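PDB 3HV0: tryptophanyl-tRNA synthetase, which probably catalyses the ATP-dependent attachment of L-tryptophan to tRNA(Trp), as a class I aminoacyl-tRNA synthetase. Local coordinates for residues D24-K29 with D229-F234; S58-E63 with Y233-R238; Y165-R170 with L244-P249; Q201-P204 with S208-P211. All blocks are in the same frame, centred on the assembly; numbering follows the deposited sequence.

Interaction 1. Residues D24-K29 with D229-F234. With TRP (tryptophan), chain C.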
loop_
_atom_site.group_PDB
_atom_site.type_symbol
_atom_site.label_atom_id
_atom_site.label_comp_id
_atom_site.label_asym_id
_atom_site.label_seq_id
_atom_site.Cartn_x
_atom_site.Cartn_y
_atom_site.Cartn_z
ATOM N N ASP A 24 5.136 29.171 14.409
ATOM C CA ASP A 24 3.869 29.871 14.227
ATOM C C ASP A 24 3.406 29.771 12.773
ATOM O O ASP A 24 2.241 29.461 12.518
ATOM C CB ASP A 24 3.995 31.343 14.624
ATOM C CG ASP A 24 4.396 31.538 16.088
ATOM O OD1 ASP A 24 4.583 30.535 16.822
ATOM O OD2 ASP A 24 4.525 32.714 16.498
ATOM N N LYS A 25 4.323 30.032 11.832
ATOM C CA LYS A 25 4.041 29.962 10.379
ATOM C C LYS A 25 3.380 28.656 9.954
ATOM O O LYS A 25 2.463 28.658 9.130
ATOM C CB LYS A 25 5.329 30.131 9.560
ATOM C CG LYS A 25 5.205 29.666 8.102
ATOM C CD LYS A 25 6.359 30.143 7.237
ATOM C CE LYS A 25 6.091 29.854 5.764
ATOM N NZ LYS A 25 7.118 30.460 4.876
ATOM N N PHE A 26 3.881 27.546 10.489
ATOM C CA PHE A 26 3.301 26.228 10.238
ATOM C C PHE A 26 1.844 26.178 10.683
ATOM O O PHE A 26 1.050 25.456 10.098
ATOM C CB PHE A 26 4.104 25.139 10.965
ATOM C CG PHE A 26 5.292 24.616 10.186
ATOM C CD1 PHE A 26 5.967 25.418 9.263
ATOM C CD2 PHE A 26 5.751 23.315 10.403
ATOM C CE1 PHE A 26 7.060 24.924 8.560
ATOM C CE2 PHE A 26 6.845 22.815 9.703
ATOM C CZ PHE A 26 7.502 23.622 8.784
ATOM N N GLY A 27 1.505 26.952 11.709
ATOM C CA GLY A 27 0.145 27.013 12.234
ATOM C C GLY A 27 0.003 26.365 13.599
ATOM O O GLY A 27 -1.107 26.040 14.015
ATOM N N CYS A 28 1.119 26.185 14.303
ATOM C CA CYS A 28 1.102 25.577 15.630
ATOM C C CYS A 28 0.768 26.615 16.682
ATOM O O CYS A 28 0.714 27.800 16.393
ATOM C CB CYS A 28 2.448 24.922 15.952
ATOM S SG CYS A 28 3.057 23.812 14.647
ATOM N N LYS A 29 0.517 26.144 17.895
ATOM C CA LYS A 29 0.314 27.000 19.057
ATOM C C LYS A 29 1.312 26.578 20.130
ATOM O O LYS A 29 1.619 25.402 20.259
ATOM C CB LYS A 29 -1.116 26.848 19.592
ATOM C CG LYS A 29 -2.096 27.898 19.097
ATOM C CD LYS A 29 -3.511 27.339 18.927
ATOM C CE LYS A 29 -4.451 28.364 18.260
ATOM N NZ LYS A 29 -5.432 27.728 17.309
ATOM N N ASP A 229 9.491 17.725 13.643
ATOM C CA ASP A 229 9.799 17.505 12.229
ATOM C C ASP A 229 8.849 16.520 11.556
ATOM O O ASP A 229 8.852 16.405 10.330
ATOM C CB ASP A 229 11.254 17.074 12.040
ATOM C CG ASP A 229 11.494 15.616 12.379
ATOM O OD1 ASP A 229 12.029 14.903 11.512
ATOM O OD2 ASP A 229 11.172 15.163 13.503
ATOM N N GLN A 230 8.034 15.813 12.340
ATOM C CA GLN A 230 7.024 14.913 11.771
ATOM C C GLN A 230 5.720 15.641 11.426
ATOM O O GLN A 230 4.868 15.081 10.727
ATOM C CB GLN A 230 6.725 13.758 12.727
ATOM C CG GLN A 230 7.940 12.939 13.058
ATOM C CD GLN A 230 8.496 12.182 11.845
ATOM O OE1 GLN A 230 7.760 11.539 11.093
ATOM N NE2 GLN A 230 9.794 12.232 11.685
ATOM N N ASP A 231 5.584 16.888 11.878
ATOM C CA ASP A 231 4.383 17.691 11.651
ATOM C C ASP A 231 3.714 17.628 10.254
ATOM O O ASP A 231 2.478 17.588 10.189
ATOM C CB ASP A 231 4.657 19.151 11.995
ATOM C CG ASP A 231 3.389 19.989 11.996
ATOM O OD1 ASP A 231 2.433 19.604 12.723
ATOM O OD2 ASP A 231 3.354 21.015 11.270
ATOM N N PRO A 232 4.506 17.641 9.153
ATOM C CA PRO A 232 3.958 17.576 7.787
ATOM C C PRO A 232 2.932 16.482 7.531
ATOM O O PRO A 232 1.940 16.732 6.868
ATOM C CB PRO A 232 5.207 17.308 6.928
ATOM C CG PRO A 232 6.285 18.041 7.636
ATOM C CD PRO A 232 5.957 17.934 9.124
ATOM N N TYR A 233 3.179 15.278 8.032
ATOM C CA TYR A 233 2.233 14.166 7.852
ATOM C C TYR A 233 0.886 14.482 8.477
ATOM O O TYR A 233 -0.134 14.118 7.932
ATOM C CB TYR A 233 2.752 12.859 8.478
ATOM C CG TYR A 233 4.066 12.365 7.898
ATOM C CD1 TYR A 233 5.280 12.658 8.516
ATOM C CD2 TYR A 233 4.088 11.591 6.737
ATOM C CE1 TYR A 233 6.476 12.214 7.998
ATOM C CE2 TYR A 233 5.287 11.158 6.189
ATOM C CZ TYR A 233 6.481 11.465 6.829
ATOM O OH TYR A 233 7.675 11.012 6.312
ATOM N N PHE A 234 0.889 15.154 9.622
ATOM C CA PHE A 234 -0.334 15.385 10.384
ATOM C C PHE A 234 -0.963 16.752 10.068
ATOM O O PHE A 234 -2.116 17.019 10.422
ATOM C CB PHE A 234 -0.052 15.187 11.881
ATOM C CG PHE A 234 0.574 13.849 12.186
ATOM C CD1 PHE A 234 -0.116 12.683 11.900
ATOM C CD2 PHE A 234 1.872 13.746 12.691
ATOM C CE1 PHE A 234 0.456 11.439 12.134
ATOM C CE2 PHE A 234 2.431 12.528 12.949
ATOM C CZ PHE A 234 1.730 11.367 12.663
HETATM N N TRP C . 8.439 8.215 10.317
HETATM C CA TRP C . 8.694 8.454 11.768
HETATM C C TRP C . 10.192 8.545 12.023
HETATM O O TRP C . 10.995 8.066 11.202
HETATM C CB TRP C . 8.057 7.369 12.660
HETATM C CG TRP C . 6.597 7.608 12.962
HETATM C CD1 TRP C . 5.521 6.948 12.419
HETATM C CD2 TRP C . 6.046 8.556 13.890
HETATM N NE1 TRP C . 4.354 7.427 12.948
HETATM C CE2 TRP C . 4.644 8.423 13.842
HETATM C CE3 TRP C . 6.600 9.499 14.751
HETATM C CZ2 TRP C . 3.791 9.199 14.623
HETATM C CZ3 TRP C . 5.750 10.272 15.522
HETATM C CH2 TRP C . 4.356 10.123 15.444
HETATM O OXT TRP C . 10.596 9.116 13.053
#
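F26 and D231 meet through a ring carbon and a carboxylate oxygen, with F26 CD2 3.4 Å from D231 OD2. The side chains run past each other in opposite senses. The ring and carboxylate planes are nearly parallel, 19° apart, but the oxygen approaches the ring obliquely. C28 adds a looser contact, its SG lying 4.4 Å from D231 OD2. D231 reaches these partners because its CG is anti to the backbone N (chi1 -171°), which carries the carboxylate out from helix 231-240. The other oxygen, OD1, forms a salt bridge with R60 on strand 56-60. H226 and H253 also pack against the D231 side chain.

G27, with positive phi, closes the preceding turn in a Schellman motif, and its N bonds to D24 O at 2.7 Å. On the far side of helix 231-240, F234 belongs to the tryptophan pocket. Its CZ is 3.6 Å from CZ2 of the bound tryptophan, and that atom lies at the ring edge, near its plane.

The contact thus ties the start of this catalytic fragment to a helix of the Rossmann-fold domain that lines the substrate pocket. No hydrogen bond joins the two segments. They meet by packing alone, and R60 probably offsets the negative charge that D231 brings beside the aromatic ring.

Interaction 2. Residues S58-E63 with Y233-R238. With TRP (tryptophan), chain C.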
loop_
_atom_site.group_PDB
_atom_site.type_symbol
_atom_site.label_atom_id
_atom_site.label_comp_id
_atom_site.label_asym_id
_atom_site.label_seq_id
_atom_site.Cartn_x
_atom_site.Cartn_y
_atom_site.Cartn_z
ATOM N N SER A 58 4.704 22.699 21.846
ATOM C CA SER A 58 3.825 23.064 20.754
ATOM C C SER A 58 2.682 22.062 20.601
ATOM O O SER A 58 2.818 20.911 21.012
ATOM C CB SER A 58 4.655 23.130 19.474
ATOM O OG SER A 58 4.097 24.049 18.573
ATOM N N HIS A 59 1.560 22.506 20.024
ATOM C CA HIS A 59 0.410 21.627 19.795
ATOM C C HIS A 59 -0.526 22.079 18.669
ATOM O O HIS A 59 -0.482 23.213 18.216
ATOM C CB HIS A 59 -0.395 21.490 21.072
ATOM C CG HIS A 59 -1.183 22.716 21.419
ATOM N ND1 HIS A 59 -2.556 22.774 21.313
ATOM C CD2 HIS A 59 -0.787 23.939 21.842
ATOM C CE1 HIS A 59 -2.970 23.974 21.674
ATOM N NE2 HIS A 59 -1.916 24.699 21.994
ATOM N N ARG A 60 -1.355 21.146 18.216
ATOM C CA ARG A 60 -2.550 21.419 17.419
ATOM C C ARG A 60 -3.743 20.751 18.090
ATOM O O ARG A 60 -3.775 19.538 18.242
ATOM C CB ARG A 60 -2.399 20.851 16.014
ATOM C CG ARG A 60 -1.202 21.380 15.296
ATOM C CD ARG A 60 -1.161 20.999 13.820
ATOM N NE ARG A 60 -0.782 22.184 13.048
ATOM C CZ ARG A 60 0.046 22.205 12.009
ATOM N NH1 ARG A 60 0.606 21.091 11.560
ATOM N NH2 ARG A 60 0.304 23.356 11.407
ATOM N N ASP A 61 -4.706 21.560 18.513
ATOM C CA ASP A 61 -5.965 21.092 19.102
ATOM C C ASP A 61 -5.771 20.111 20.249
ATOM O O ASP A 61 -6.585 19.195 20.416
ATOM C CB ASP A 61 -6.882 20.470 18.032
ATOM C CG ASP A 61 -7.411 21.492 17.033
ATOM O OD1 ASP A 61 -7.291 22.708 17.247
ATOM O OD2 ASP A 61 -7.957 21.071 16.009
ATOM N N PHE A 62 -4.694 20.290 21.015
ATOM C CA PHE A 62 -4.532 19.599 22.287
ATOM C C PHE A 62 -5.639 20.031 23.250
ATOM O O PHE A 62 -6.072 19.247 24.069
ATOM C CB PHE A 62 -3.156 19.885 22.894
ATOM C CG PHE A 62 -2.911 19.207 24.231
ATOM C CD1 PHE A 62 -2.786 17.828 24.321
ATOM C CD2 PHE A 62 -2.796 19.953 25.389
ATOM C CE1 PHE A 62 -2.567 17.212 25.534
ATOM C CE2 PHE A 62 -2.572 19.337 26.615
ATOM C CZ PHE A 62 -2.469 17.969 26.689
ATOM N N GLU A 63 -6.106 21.267 23.142
ATOM C CA GLU A 63 -7.237 21.727 23.987
ATOM C C GLU A 63 -8.526 20.920 23.706
ATOM O O GLU A 63 -9.344 20.739 24.589
ATOM C CB GLU A 63 -7.455 23.258 23.896
ATOM C CG GLU A 63 -8.138 23.801 22.632
ATOM C CD GLU A 63 -7.320 23.627 21.368
ATOM O OE1 GLU A 63 -6.091 23.400 21.482
ATOM O OE2 GLU A 63 -7.920 23.708 20.261
ATOM N N TYR A 233 3.179 15.278 8.032
ATOM C CA TYR A 233 2.233 14.166 7.852
ATOM C C TYR A 233 0.886 14.482 8.477
ATOM O O TYR A 233 -0.134 14.118 7.932
ATOM C CB TYR A 233 2.752 12.859 8.478
ATOM C CG TYR A 233 4.066 12.365 7.898
ATOM C CD1 TYR A 233 5.280 12.658 8.516
ATOM C CD2 TYR A 233 4.088 11.591 6.737
ATOM C CE1 TYR A 233 6.476 12.214 7.998
ATOM C CE2 TYR A 233 5.287 11.158 6.189
ATOM C CZ TYR A 233 6.481 11.465 6.829
ATOM O OH TYR A 233 7.675 11.012 6.312
ATOM N N PHE A 234 0.889 15.154 9.622
ATOM C CA PHE A 234 -0.334 15.385 10.384
ATOM C C PHE A 234 -0.963 16.752 10.068
ATOM O O PHE A 234 -2.116 17.019 10.422
ATOM C CB PHE A 234 -0.052 15.187 11.881
ATOM C CG PHE A 234 0.574 13.849 12.186
ATOM C CD1 PHE A 234 -0.116 12.683 11.900
ATOM C CD2 PHE A 234 1.872 13.746 12.691
ATOM C CE1 PHE A 234 0.456 11.439 12.134
ATOM C CE2 PHE A 234 2.431 12.528 12.949
ATOM C CZ PHE A 234 1.730 11.367 12.663
ATOM N N ARG A 235 -0.212 17.616 9.396
ATOM C CA ARG A 235 -0.806 18.779 8.754
ATOM C C ARG A 235 -1.692 18.256 7.629
ATOM O O ARG A 235 -2.840 18.639 7.507
ATOM C CB ARG A 235 0.286 19.691 8.189
ATOM C CG ARG A 235 -0.010 21.171 8.288
ATOM C CD ARG A 235 1.241 21.985 8.002
ATOM N NE ARG A 235 1.451 22.144 6.553
ATOM C CZ ARG A 235 2.627 22.049 5.918
ATOM N NH1 ARG A 235 3.758 21.767 6.581
ATOM N NH2 ARG A 235 2.659 22.233 4.593
ATOM N N MET A 236 -1.138 17.357 6.817
ATOM C CA MET A 236 -1.845 16.782 5.668
ATOM C C MET A 236 -3.124 16.027 6.083
ATOM O O MET A 236 -4.201 16.278 5.568
ATOM C CB MET A 236 -0.898 15.836 4.922
ATOM C CG MET A 236 -1.537 15.050 3.788
ATOM S SD MET A 236 -0.620 13.539 3.485
ATOM C CE MET A 236 -0.849 12.688 5.065
ATOM N N VAL A 237 -2.989 15.114 7.032
ATOM C CA VAL A 237 -4.113 14.320 7.488
ATOM C C VAL A 237 -5.209 15.169 8.177
ATOM O O VAL A 237 -6.381 14.823 8.115
ATOM C CB VAL A 237 -3.653 13.167 8.408
ATOM C CG1 VAL A 237 -3.769 13.567 9.876
ATOM C CG2 VAL A 237 -4.479 11.925 8.126
ATOM N N ARG A 238 -4.848 16.278 8.806
ATOM C CA ARG A 238 -5.867 17.187 9.363
ATOM C C ARG A 238 -6.663 17.907 8.270
ATOM O O ARG A 238 -7.809 18.298 8.474
ATOM C CB ARG A 238 -5.238 18.221 10.309
ATOM C CG ARG A 238 -4.997 17.687 11.709
ATOM C CD ARG A 238 -4.257 18.692 12.588
ATOM N NE ARG A 238 -4.983 19.951 12.725
ATOM C CZ ARG A 238 -5.880 20.228 13.671
ATOM N NH1 ARG A 238 -6.201 19.339 14.606
ATOM N NH2 ARG A 238 -6.471 21.415 13.683
HETATM N N TRP C . 8.439 8.215 10.317
HETATM C CA TRP C . 8.694 8.454 11.768
HETATM C C TRP C . 10.192 8.545 12.023
HETATM O O TRP C . 10.995 8.066 11.202
HETATM C CB TRP C . 8.057 7.369 12.660
HETATM C CG TRP C . 6.597 7.608 12.962
HETATM C CD1 TRP C . 5.521 6.948 12.419
HETATM C CD2 TRP C . 6.046 8.556 13.890
HETATM N NE1 TRP C . 4.354 7.427 12.948
HETATM C CE2 TRP C . 4.644 8.423 13.842
HETATM C CE3 TRP C . 6.600 9.499 14.751
HETATM C CZ2 TRP C . 3.791 9.199 14.623
HETATM C CZ3 TRP C . 5.750 10.272 15.522
HETATM C CH2 TRP C . 4.356 10.123 15.444
HETATM O OXT TRP C . 10.596 9.116 13.053
#
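The R238 guanidinium has R60 CB over one face, 4.1 Å above its plane, and D61 OD2 at its edge. These residues join the end of strand 56-60 to helix 231-240 on one side of the Rossmann-fold core. R238 grips D61 end-on in a salt bridge: NH1 and NH2 each lie 2.8 Å from D61 OD2. That oxygen is almost in the guanidinium plane. The carboxylate plane is turned steeply to the guanidinium, and both nitrogens reach OD2 from the same face, NH2 60° out of its plane. P249 O takes a further bond from R238 NH1 and helps to fix the group.

R60 touches both arginines of the helix, R238 through its CD and R235 through its guanidinium. Its guanidinium is 13° from parallel to that of R238, while their NE atoms stay 4.8 Å apart. A bend at chi3 (136°) turns its tip toward helix 231-240, where NH1 lies 3.3 Å from R235 CG. R60 NH1 also forms a salt bridge with D231, which probably offsets the nearby positive charges of R235 and R238.

The turn leading into helix 62-70 is braced within its own segment. F62 N donates to H59 ND1 at 3.3 Å, close to the plane of the imidazole ring.

Interaction 3. Residues Y165-R170 with L244-P249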
loop_
_atom_site.group_PDB
_atom_site.type_symbol
_atom_site.label_atom_id
_atom_site.label_comp_id
_atom_site.label_asym_id
_atom_site.label_seq_id
_atom_site.Cartn_x
_atom_site.Cartn_y
_atom_site.Cartn_z
ATOM N N TYR A 165 -4.887 -0.463 4.940
ATOM C CA TYR A 165 -5.036 -0.203 3.517
ATOM C C TYR A 165 -6.307 0.590 3.181
ATOM O O TYR A 165 -6.246 1.493 2.353
ATOM C CB TYR A 165 -4.966 -1.500 2.704
ATOM C CG TYR A 165 -4.594 -1.331 1.232
ATOM C CD1 TYR A 165 -3.779 -0.304 0.800
ATOM C CD2 TYR A 165 -5.015 -2.250 0.287
ATOM C CE1 TYR A 165 -3.420 -0.177 -0.541
ATOM C CE2 TYR A 165 -4.666 -2.122 -1.075
ATOM C CZ TYR A 165 -3.866 -1.078 -1.470
ATOM O OH TYR A 165 -3.489 -0.924 -2.793
ATOM N N PRO A 166 -7.450 0.288 3.820
ATOM C CA PRO A 166 -8.639 1.049 3.417
ATOM C C PRO A 166 -8.518 2.549 3.661
ATOM O O PRO A 166 -8.893 3.336 2.803
ATOM C CB PRO A 166 -9.761 0.433 4.273
ATOM C CG PRO A 166 -9.305 -0.939 4.541
ATOM C CD PRO A 166 -7.809 -0.833 4.699
ATOM N N ASP A 167 -7.965 2.942 4.800
ATOM C CA ASP A 167 -7.795 4.356 5.101
ATOM C C ASP A 167 -6.634 4.940 4.322
ATOM O O ASP A 167 -6.656 6.104 3.995
ATOM C CB ASP A 167 -7.585 4.572 6.591
ATOM C CG ASP A 167 -8.871 4.467 7.394
ATOM O OD1 ASP A 167 -9.966 4.542 6.793
ATOM O OD2 ASP A 167 -8.787 4.333 8.644
ATOM N N ILE A 168 -5.615 4.143 4.018
ATOM C CA ILE A 168 -4.529 4.622 3.152
ATOM C C ILE A 168 -5.123 5.040 1.819
ATOM O O ILE A 168 -4.865 6.129 1.322
ATOM C CB ILE A 168 -3.438 3.554 2.928
ATOM C CG1 ILE A 168 -2.671 3.291 4.245
ATOM C CG2 ILE A 168 -2.472 3.986 1.789
ATOM C CD1 ILE A 168 -1.897 1.993 4.266
ATOM N N LEU A 169 -5.944 4.167 1.256
ATOM C CA LEU A 169 -6.579 4.403 -0.045
ATOM C C LEU A 169 -7.505 5.635 -0.046
ATOM O O LEU A 169 -7.541 6.398 -1.019
ATOM C CB LEU A 169 -7.340 3.143 -0.484
ATOM C CG LEU A 169 -6.475 1.969 -0.963
ATOM C CD1 LEU A 169 -7.312 0.703 -1.103
ATOM C CD2 LEU A 169 -5.769 2.306 -2.294
ATOM N N ARG A 170 -8.251 5.813 1.044
ATOM C CA ARG A 170 -9.160 6.949 1.214
ATOM C C ARG A 170 -8.435 8.285 1.343
ATOM O O ARG A 170 -8.888 9.304 0.831
ATOM C CB ARG A 170 -10.026 6.742 2.448
ATOM C CG ARG A 170 -11.120 5.732 2.260
ATOM C CD ARG A 170 -11.766 5.373 3.595
ATOM N NE ARG A 170 -12.734 4.276 3.459
ATOM C CZ ARG A 170 -12.770 3.173 4.216
ATOM N NH1 ARG A 170 -11.910 2.984 5.191
ATOM N NH2 ARG A 170 -13.689 2.246 3.997
ATOM N N LEU A 244 -13.291 13.078 4.580
ATOM C CA LEU A 244 -13.576 11.661 4.788
ATOM C C LEU A 244 -14.637 11.471 5.877
ATOM O O LEU A 244 -15.009 10.344 6.193
ATOM C CB LEU A 244 -12.290 10.924 5.182
ATOM C CG LEU A 244 -11.115 11.029 4.180
ATOM C CD1 LEU A 244 -9.858 10.455 4.742
ATOM C CD2 LEU A 244 -11.419 10.355 2.859
ATOM N N GLY A 245 -15.113 12.570 6.448
ATOM C CA GLY A 245 -16.042 12.514 7.573
ATOM C C GLY A 245 -15.435 11.968 8.837
ATOM O O GLY A 245 -16.134 11.351 9.636
ATOM N N TYR A 246 -14.130 12.204 9.000
ATOM C CA TYR A 246 -13.336 11.711 10.128
ATOM C C TYR A 246 -12.927 12.894 11.017
ATOM O O TYR A 246 -12.919 14.041 10.564
ATOM C CB TYR A 246 -12.072 10.997 9.639
ATOM C CG TYR A 246 -12.234 9.611 9.003
ATOM C CD1 TYR A 246 -13.448 8.925 8.992
ATOM C CD2 TYR A 246 -11.137 8.982 8.420
ATOM C CE1 TYR A 246 -13.560 7.657 8.411
ATOM C CE2 TYR A 246 -11.236 7.736 7.850
ATOM C CZ TYR A 246 -12.445 7.075 7.847
ATOM O OH TYR A 246 -12.489 5.832 7.260
ATOM N N LEU A 247 -12.595 12.609 12.281
ATOM C CA LEU A 247 -12.078 13.618 13.197
ATOM C C LEU A 247 -10.653 13.994 12.825
ATOM O O LEU A 247 -9.873 13.140 12.381
ATOM C CB LEU A 247 -12.080 13.109 14.633
ATOM C CG LEU A 247 -13.434 12.827 15.256
ATOM C CD1 LEU A 247 -13.232 12.415 16.704
ATOM C CD2 LEU A 247 -14.329 14.048 15.157
ATOM N N LYS A 248 -10.331 15.277 12.998
ATOM C CA LYS A 248 -8.964 15.761 12.878
ATOM C C LYS A 248 -8.187 15.254 14.087
ATOM O O LYS A 248 -8.649 15.430 15.228
ATOM C CB LYS A 248 -8.944 17.283 12.883
ATOM C CG LYS A 248 -9.467 17.963 11.626
ATOM C CD LYS A 248 -9.489 19.467 11.858
ATOM C CE LYS A 248 -9.825 20.259 10.599
ATOM N NZ LYS A 248 -8.566 20.668 9.877
ATOM N N PRO A 249 -7.025 14.614 13.864
ATOM C CA PRO A 249 -6.210 14.219 15.008
ATOM C C PRO A 249 -5.515 15.437 15.617
ATOM O O PRO A 249 -5.187 16.392 14.918
ATOM C CB PRO A 249 -5.184 13.285 14.392
ATOM C CG PRO A 249 -4.996 13.802 13.042
ATOM C CD PRO A 249 -6.347 14.292 12.596
#
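R170 and D167 of helix 157-174 face L244 and Y246, which belong to the loop joining helix 231-240 to strand 250-254 in the Rossmann-fold domain. The R170 side chain can be followed outward. Its CB lies 3.9 Å from L244 CD2. The same methyl also approaches the backbone, 3.4 Å from R170 O. From CG to NE the chain is extended (chi3 -174°), which carries it past the end of the tyrosine. CD passes 3.8 Å from Y246 OH, and the two side chains cross at about a right angle. At the tip, NH1 is 3.6 Å from Y246 OH but bonds to D167 OD1 at 3.0 Å. This is a salt bridge within the helix, with the oxygen at the guanidinium edge.

D167 OD1 has a second donor, as Y246 OH gives its proton to the same oxygen at 2.9 Å. The hydroxyl comes from the syn side, tilted 27° out of the carboxylate plane, and the two donors reach OD1 from opposite faces. D167 OD2 faces S208 OG and S209 OG, though these distances are too short to be exact. The helix also borders the dimer interface: Y165 OH bonds to D117 of the second subunit, and R170 packs on F120 of that subunit. In the loop, L244 CB lies over one face of the Y246 ring, 3.9 Å above its plane and offset toward the rim.

Interaction 4. Residues Q201-P204 with S208-P211. With TRP (tryptophan), chain C.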
loop_
_atom_site.group_PDB
_atom_site.type_symbol
_atom_site.label_atom_id
_atom_site.label_comp_id
_atom_site.label_asym_id
_atom_site.label_seq_id
_atom_site.Cartn_x
_atom_site.Cartn_y
_atom_site.Cartn_z
ATOM N N GLN A 201 1.575 6.660 7.101
ATOM C CA GLN A 201 1.802 7.249 8.418
ATOM C C GLN A 201 0.616 8.015 8.937
ATOM O O GLN A 201 0.438 8.126 10.137
ATOM C CB GLN A 201 2.975 8.199 8.393
ATOM C CG GLN A 201 3.288 8.758 9.756
ATOM C CD GLN A 201 4.715 9.070 9.967
ATOM O OE1 GLN A 201 5.034 9.969 10.716
ATOM N NE2 GLN A 201 5.590 8.349 9.312
ATOM N N ALA A 202 -0.154 8.603 8.030
ATOM C CA ALA A 202 -1.370 9.316 8.397
ATOM C C ALA A 202 -2.428 8.377 8.981
ATOM O O ALA A 202 -3.027 8.686 9.996
ATOM C CB ALA A 202 -1.917 10.044 7.205
ATOM N N ALA A 203 -2.605 7.218 8.358
ATOM C CA ALA A 203 -3.755 6.344 8.582
ATOM C C ALA A 203 -4.049 5.938 10.047
ATOM O O ALA A 203 -5.215 5.768 10.415
ATOM C CB ALA A 203 -3.668 5.096 7.677
ATOM N N PRO A 204 -3.007 5.739 10.866
ATOM C CA PRO A 204 -3.307 5.389 12.251
ATOM C C PRO A 204 -3.846 6.547 13.089
ATOM O O PRO A 204 -4.364 6.303 14.197
ATOM C CB PRO A 204 -1.960 4.898 12.804
ATOM C CG PRO A 204 -1.139 4.543 11.591
ATOM C CD PRO A 204 -1.589 5.493 10.530
ATOM N N SER A 208 -10.937 4.540 12.707
ATOM C CA SER A 208 -11.358 3.524 11.766
ATOM C C SER A 208 -10.216 2.509 11.522
ATOM O O SER A 208 -10.479 1.317 11.377
ATOM C CB SER A 208 -11.838 4.134 10.434
ATOM O OG SER A 208 -10.786 4.807 9.743
ATOM N N SER A 209 -8.967 2.963 11.526
ATOM C CA SER A 209 -7.828 2.079 11.182
ATOM C C SER A 209 -7.512 0.999 12.214
ATOM O O SER A 209 -6.572 0.216 12.025
ATOM C CB SER A 209 -6.590 2.900 10.920
ATOM O OG SER A 209 -6.757 3.600 9.710
ATOM N N PHE A 210 -8.290 0.965 13.297
ATOM C CA PHE A 210 -8.140 -0.049 14.340
ATOM C C PHE A 210 -9.510 -0.600 14.710
ATOM O O PHE A 210 -10.002 -0.351 15.804
ATOM C CB PHE A 210 -7.436 0.527 15.584
ATOM C CG PHE A 210 -6.067 1.048 15.309
ATOM C CD1 PHE A 210 -4.983 0.181 15.257
ATOM C CD2 PHE A 210 -5.857 2.391 15.059
ATOM C CE1 PHE A 210 -3.706 0.649 14.984
ATOM C CE2 PHE A 210 -4.581 2.856 14.781
ATOM C CZ PHE A 210 -3.508 1.986 14.746
ATOM N N PRO A 211 -10.132 -1.352 13.784
ATOM C CA PRO A 211 -11.443 -1.948 14.063
ATOM C C PRO A 211 -11.470 -2.866 15.302
ATOM O O PRO A 211 -12.491 -2.913 15.994
ATOM C CB PRO A 211 -11.750 -2.737 12.780
ATOM C CG PRO A 211 -10.444 -2.926 12.115
ATOM C CD PRO A 211 -9.628 -1.745 12.461
HETATM N N TRP C . 8.439 8.215 10.317
HETATM C CA TRP C . 8.694 8.454 11.768
HETATM C C TRP C . 10.192 8.545 12.023
HETATM O O TRP C . 10.995 8.066 11.202
HETATM C CB TRP C . 8.057 7.369 12.660
HETATM C CG TRP C . 6.597 7.608 12.962
HETATM C CD1 TRP C . 5.521 6.948 12.419
HETATM C CD2 TRP C . 6.046 8.556 13.890
HETATM N NE1 TRP C . 4.354 7.427 12.948
HETATM C CE2 TRP C . 4.644 8.423 13.842
HETATM C CE3 TRP C . 6.600 9.499 14.751
HETATM C CZ2 TRP C . 3.791 9.199 14.623
HETATM C CZ3 TRP C . 5.750 10.272 15.522
HETATM C CH2 TRP C . 4.356 10.123 15.444
HETATM O OXT TRP C . 10.596 9.116 13.053
#
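The bend after helix 192-202, a wall of the tryptophan pocket, folds back so that S209 and F210 meet A203 and P204. S209 OG lies 2.8 Å from A203 O. D167 OD2 also lies beside that hydroxyl. S209 CB comes close as well, 3.2 Å from A203 O.

F210 packs against P204. Its CZ lies 3.8 Å from P204 CB, and P204 O is at the ring edge, in plane, 3.5 Å from F210 CE2. With chi1 at -60°, CG is anti to the carbonyl carbon, which brings the CE2-CZ edge of the ring against P204. Y76 OH bonds to P204 O. Y160 meets the F210 ring with planes about 20° apart. F210 is also the N-cap residue of helix 211-214.

One turn earlier, Q201 CG is 3.6 Å from NE1 of the bound tryptophan. The contact closes the turn between helix 192-202 and helix 211-214, beside the amino-acid pocket of a class I synthetase Rossmann fold.

Interactions 1 and 2 lie side by side, centres about 7 Å apart. They share Y233 and F234 and are bridged by a salt bridge between D231 OD1 and R60 NH1 at 2.6 Å. Interactions 3 and 4 form a second pair, also about 7 Å apart, joined where D167 meets S208 and S209. Helix 231-240 links the pairs: R238 NH1 lies 3.1 Å from P249 O, and V237 CG2 packs 3.3 Å from A202 CB. Interaction 4 is nested inside the chain loops closed by the other three. The bound tryptophan is touched by Q230, F234 and Q201, from interactions 1, 2 and 4. The D167 side chain of interaction 3 stays about 14 Å from it.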